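Putative hydrolase (PDB 4XUK) probably hydrolyses organophosphate triesters and lactones with a two-zinc centre, as a member of the metallo-beta-lactamase superfamily. Local coordinates at residues Y180-D185 with G200-E205. The protein carries 2 engineered substitutions. Sequence-based numbering, arbitrary orientation.
Sequences YKLGDD and GHFSYE
Tyr180 and Phe202 meet across backbones that stay well apart, the closest alpha carbons being those of Leu182 and Phe202 at 9.2 Å, so this contact is made by side chains. Tyr180 stands at the end of strand 177-180, with CG between its own N and carbonyl carbon (chi1 61°), and its ring reaches over to strand 202-208. There it turns an edge to Phe202 in a T-shaped stack: the planes lie at 83°, and Tyr180 CE1 sits 3.7 Å from Phe202 CD2, over one face near the rim. The phenol oxygen goes further, with Tyr180 OH only 3.1 Å from Phe202 CB. In the alpha-beta/beta-alpha sandwich of metallo-beta-lactamases these two strands belong to different sheets, and the aromatic cluster lies between them, with the side chain of Phe202 about 12 Å from a bound zinc; neighbouring His201 packs against the zinc ligand His108. Tyr204 approaches Tyr180 tip to tip, the two OH atoms 2.7 Å apart; Tyr204 OH donates to Leu106 O and can accept from Tyr180 OH, whose proton has another acceptor within reach. A water hydrogen-bonded to Gly200 O makes a weak 3.3 Å contact with Tyr180 OH. Past Tyr180 the chain makes a type II turn from Lys181 to Asp184, closed by a hydrogen bond from Asp184 N to Lys181 O (3.1 Å), and Leu182 CD1 leaves it to touch Phe202 CE2 at 4.2 Å.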
ATOM      1  N   TYR A 180     -30.252 -13.601   7.132  1.00 23.72           N
ATOM      2  CA  TYR A 180     -30.934 -13.096   5.940  1.00 25.59           C
ATOM      3  C   TYR A 180     -30.934 -14.137   4.830  1.00 26.41           C
ATOM      4  O   TYR A 180     -30.208 -15.139   4.895  1.00 23.84           O
ATOM      5  CB  TYR A 180     -30.282 -11.802   5.423  1.00 23.96           C
ATOM      6  CG  TYR A 180     -28.832 -11.978   5.019  1.00 22.02           C
ATOM      7  CD1 TYR A 180     -28.494 -12.561   3.799  1.00 23.96           C
ATOM      8  CD2 TYR A 180     -27.804 -11.574   5.858  1.00 22.45           C
ATOM      9  CE1 TYR A 180     -27.182 -12.738   3.434  1.00 18.38           C
ATOM     10  CE2 TYR A 180     -26.474 -11.740   5.496  1.00 19.13           C
ATOM     11  CZ  TYR A 180     -26.177 -12.323   4.282  1.00 22.70           C
ATOM     12  OH  TYR A 180     -24.863 -12.505   3.907  1.00 17.99           O
ATOM     13  N   LYS A 181     -31.681 -13.868   3.788  1.00 28.11           N
ATOM     14  CA  LYS A 181     -31.696 -14.705   2.618  1.00 33.70           C
ATOM     15  C   LYS A 181     -31.320 -13.921   1.376  1.00 30.48           C
ATOM     16  O   LYS A 181     -31.423 -12.742   1.360  1.00 31.75           O
ATOM     17  CB  LYS A 181     -33.085 -15.300   2.459  1.00 31.61           C
ATOM     18  CG  LYS A 181     -33.294 -16.519   3.291  1.00 40.65           C
ATOM     19  CD  LYS A 181     -32.247 -17.607   2.984  1.00 50.06           C
ATOM     20  CE  LYS A 181     -31.933 -17.725   1.486  1.00 48.44           C
ATOM     21  NZ  LYS A 181     -30.508 -17.521   1.173  1.00 40.52           N
ATOM     22  N   LEU A 182     -30.935 -14.598   0.328  1.00 35.55           N
ATOM     23  CA  LEU A 182     -30.697 -13.992  -0.956  1.00 38.73           C
ATOM     24  C   LEU A 182     -31.797 -12.996  -1.321  1.00 35.53           C
ATOM     25  O   LEU A 182     -32.908 -13.284  -1.004  1.00 33.20           O
ATOM     26  CB  LEU A 182     -30.712 -15.144  -1.914  1.00 43.57           C
ATOM     27  CG  LEU A 182     -30.032 -15.017  -3.237  1.00 42.84           C
ATOM     28  CD1 LEU A 182     -28.919 -13.972  -3.244  1.00 35.68           C
ATOM     29  CD2 LEU A 182     -29.573 -16.393  -3.604  1.00 45.44           C
ATOM     30  N   GLY A 183     -31.512 -11.858  -1.975  1.00 35.17           N
ATOM     31  CA  GLY A 183     -32.560 -10.915  -2.322  1.00 36.79           C
ATOM     32  C   GLY A 183     -32.739  -9.857  -1.252  1.00 38.65           C
ATOM     33  O   GLY A 183     -33.280  -8.778  -1.518  1.00 39.42           O
ATOM     34  N   ASP A 184     -32.283 -10.160  -0.038  1.00 38.42           N
ATOM     35  CA  ASP A 184     -32.376  -9.236   1.070  1.00 33.67           C
ATOM     36  C   ASP A 184     -31.399  -8.067   0.887  1.00 31.88           C
ATOM     37  O   ASP A 184     -30.300  -8.247   0.470  1.00 41.49           O
ATOM     38  CB  ASP A 184     -32.181  -9.932   2.417  1.00 32.43           C
ATOM     39  CG  ASP A 184     -33.399 -10.646   2.895  1.00 39.92           C
ATOM     40  OD1 ASP A 184     -34.402 -10.638   2.186  1.00 41.46           O
ATOM     41  OD2 ASP A 184     -33.376 -11.245   3.983  1.00 42.12           O
ATOM     42  N   ASP A 185     -31.862  -6.862   1.091  1.00 32.48           N
ATOM     43  CA  ASP A 185     -30.982  -5.702   1.138  1.00 32.98           C
ATOM     44  C   ASP A 185     -30.893  -5.287   2.598  1.00 28.72           C
ATOM     45  O   ASP A 185     -31.911  -5.236   3.286  1.00 28.67           O
ATOM     46  CB  ASP A 185     -31.566  -4.550   0.323  1.00 31.66           C
ATOM     47  CG  ASP A 185     -31.138  -4.571  -1.139  1.00 38.65           C
ATOM     48  OD1 ASP A 185     -30.698  -5.628  -1.648  1.00 38.72           O
ATOM     49  OD2 ASP A 185     -31.259  -3.510  -1.790  1.00 42.25           O
ATOM     50  N   GLY A 200     -22.237 -20.962   3.507  1.00 18.97           N
ATOM     51  CA  GLY A 200     -23.088 -19.784   3.425  1.00 19.96           C
ATOM     52  C   GLY A 200     -22.304 -18.490   3.290  1.00 20.79           C
ATOM     53  O   GLY A 200     -22.756 -17.424   3.727  1.00 19.23           O
ATOM     54  N   HIS A 201     -21.129 -18.579   2.670  1.00 20.55           N
ATOM     55  CA  HIS A 201     -20.298 -17.398   2.471  1.00 18.23           C
ATOM     56  C   HIS A 201     -20.997 -16.437   1.531  1.00 17.99           C
ATOM     57  O   HIS A 201     -21.454 -16.836   0.459  1.00 18.81           O
ATOM     58  CB  HIS A 201     -18.925 -17.785   1.911  1.00 17.77           C
ATOM     59  CG  HIS A 201     -17.947 -16.652   1.886  1.00 16.74           C
ATOM     60  ND1 HIS A 201     -17.941 -15.694   0.895  1.00 17.67           N
ATOM     61  CD2 HIS A 201     -16.948 -16.318   2.738  1.00 15.71           C
ATOM     62  CE1 HIS A 201     -16.975 -14.822   1.135  1.00 17.25           C
ATOM     63  NE2 HIS A 201     -16.363 -15.175   2.250  1.00 16.72           N
ATOM     64  N   PHE A 202     -21.105 -15.178   1.949  1.00 15.32           N
ATOM     65  CA  PHE A 202     -21.690 -14.139   1.115  1.00 18.14           C
ATOM     66  C   PHE A 202     -20.754 -12.945   1.021  1.00 18.69           C
ATOM     67  O   PHE A 202     -19.974 -12.666   1.946  1.00 18.96           O
ATOM     68  CB  PHE A 202     -23.006 -13.631   1.716  1.00 18.62           C
ATOM     69  CG  PHE A 202     -24.242 -14.348   1.221  1.00 19.64           C
ATOM     70  CD1 PHE A 202     -24.462 -15.683   1.530  1.00 17.90           C
ATOM     71  CD2 PHE A 202     -25.204 -13.666   0.486  1.00 22.50           C
ATOM     72  CE1 PHE A 202     -25.619 -16.340   1.092  1.00 23.92           C
ATOM     73  CE2 PHE A 202     -26.357 -14.312   0.048  1.00 22.64           C
ATOM     74  CZ  PHE A 202     -26.559 -15.652   0.348  1.00 20.16           C
ATOM     75  N   SER A 203     -20.848 -12.220  -0.086  1.00 18.07           N
ATOM     76  CA  SER A 203     -20.162 -10.943  -0.208  1.00 17.07           C
ATOM     77  C   SER A 203     -21.224  -9.851  -0.180  1.00 18.57           C
ATOM     78  O   SER A 203     -22.410 -10.147  -0.313  1.00 20.84           O
ATOM     79  CB  SER A 203     -19.340 -10.889  -1.500  1.00 17.37           C
ATOM     80  OG  SER A 203     -18.452 -11.991  -1.579  1.00 20.51           O
ATOM     81  N   TYR A 204     -20.802  -8.596  -0.004  1.00 19.06           N
ATOM     82  CA  TYR A 204     -21.736  -7.489   0.111  1.00 17.71           C
ATOM     83  C   TYR A 204     -21.362  -6.374  -0.857  1.00 21.29           C
ATOM     84  O   TYR A 204     -20.210  -5.929  -0.888  1.00 19.18           O
ATOM     85  CB  TYR A 204     -21.747  -6.959   1.550  1.00 18.56           C
ATOM     86  CG  TYR A 204     -22.135  -8.005   2.566  1.00 17.75           C
ATOM     87  CD1 TYR A 204     -23.462  -8.397   2.708  1.00 17.19           C
ATOM     88  CD2 TYR A 204     -21.177  -8.610   3.376  1.00 18.13           C
ATOM     89  CE1 TYR A 204     -23.828  -9.356   3.630  1.00 19.66           C
ATOM     90  CE2 TYR A 204     -21.536  -9.575   4.311  1.00 16.97           C
ATOM     91  CZ  TYR A 204     -22.860  -9.946   4.424  1.00 17.09           C
ATOM     92  OH  TYR A 204     -23.236 -10.906   5.349  1.00 17.91           O
ATOM     93  N   GLU A 205     -22.332  -5.931  -1.657  1.00 21.63           N
ATOM     94  CA  GLU A 205     -22.087  -4.856  -2.619  1.00 22.79           C
ATOM     95  C   GLU A 205     -22.771  -3.550  -2.209  1.00 23.11           C
ATOM     96  O   GLU A 205     -23.971  -3.527  -1.891  1.00 20.86           O
ATOM     97  CB  GLU A 205     -22.529  -5.271  -4.024  1.00 22.53           C
ATOM     98  CG  GLU A 205     -22.173  -4.239  -5.095  1.00 29.23           C
ATOM     99  CD  GLU A 205     -22.514  -4.713  -6.492  1.00 37.64           C
ATOM    100  OE1 GLU A 205     -23.188  -5.758  -6.618  1.00 40.69           O
ATOM    101  OE2 GLU A 205     -22.105  -4.039  -7.457  1.00 40.92           O
TER
HETATM  102  O   HOH W   1     -22.978 -14.882   5.307  1.00 20.09           O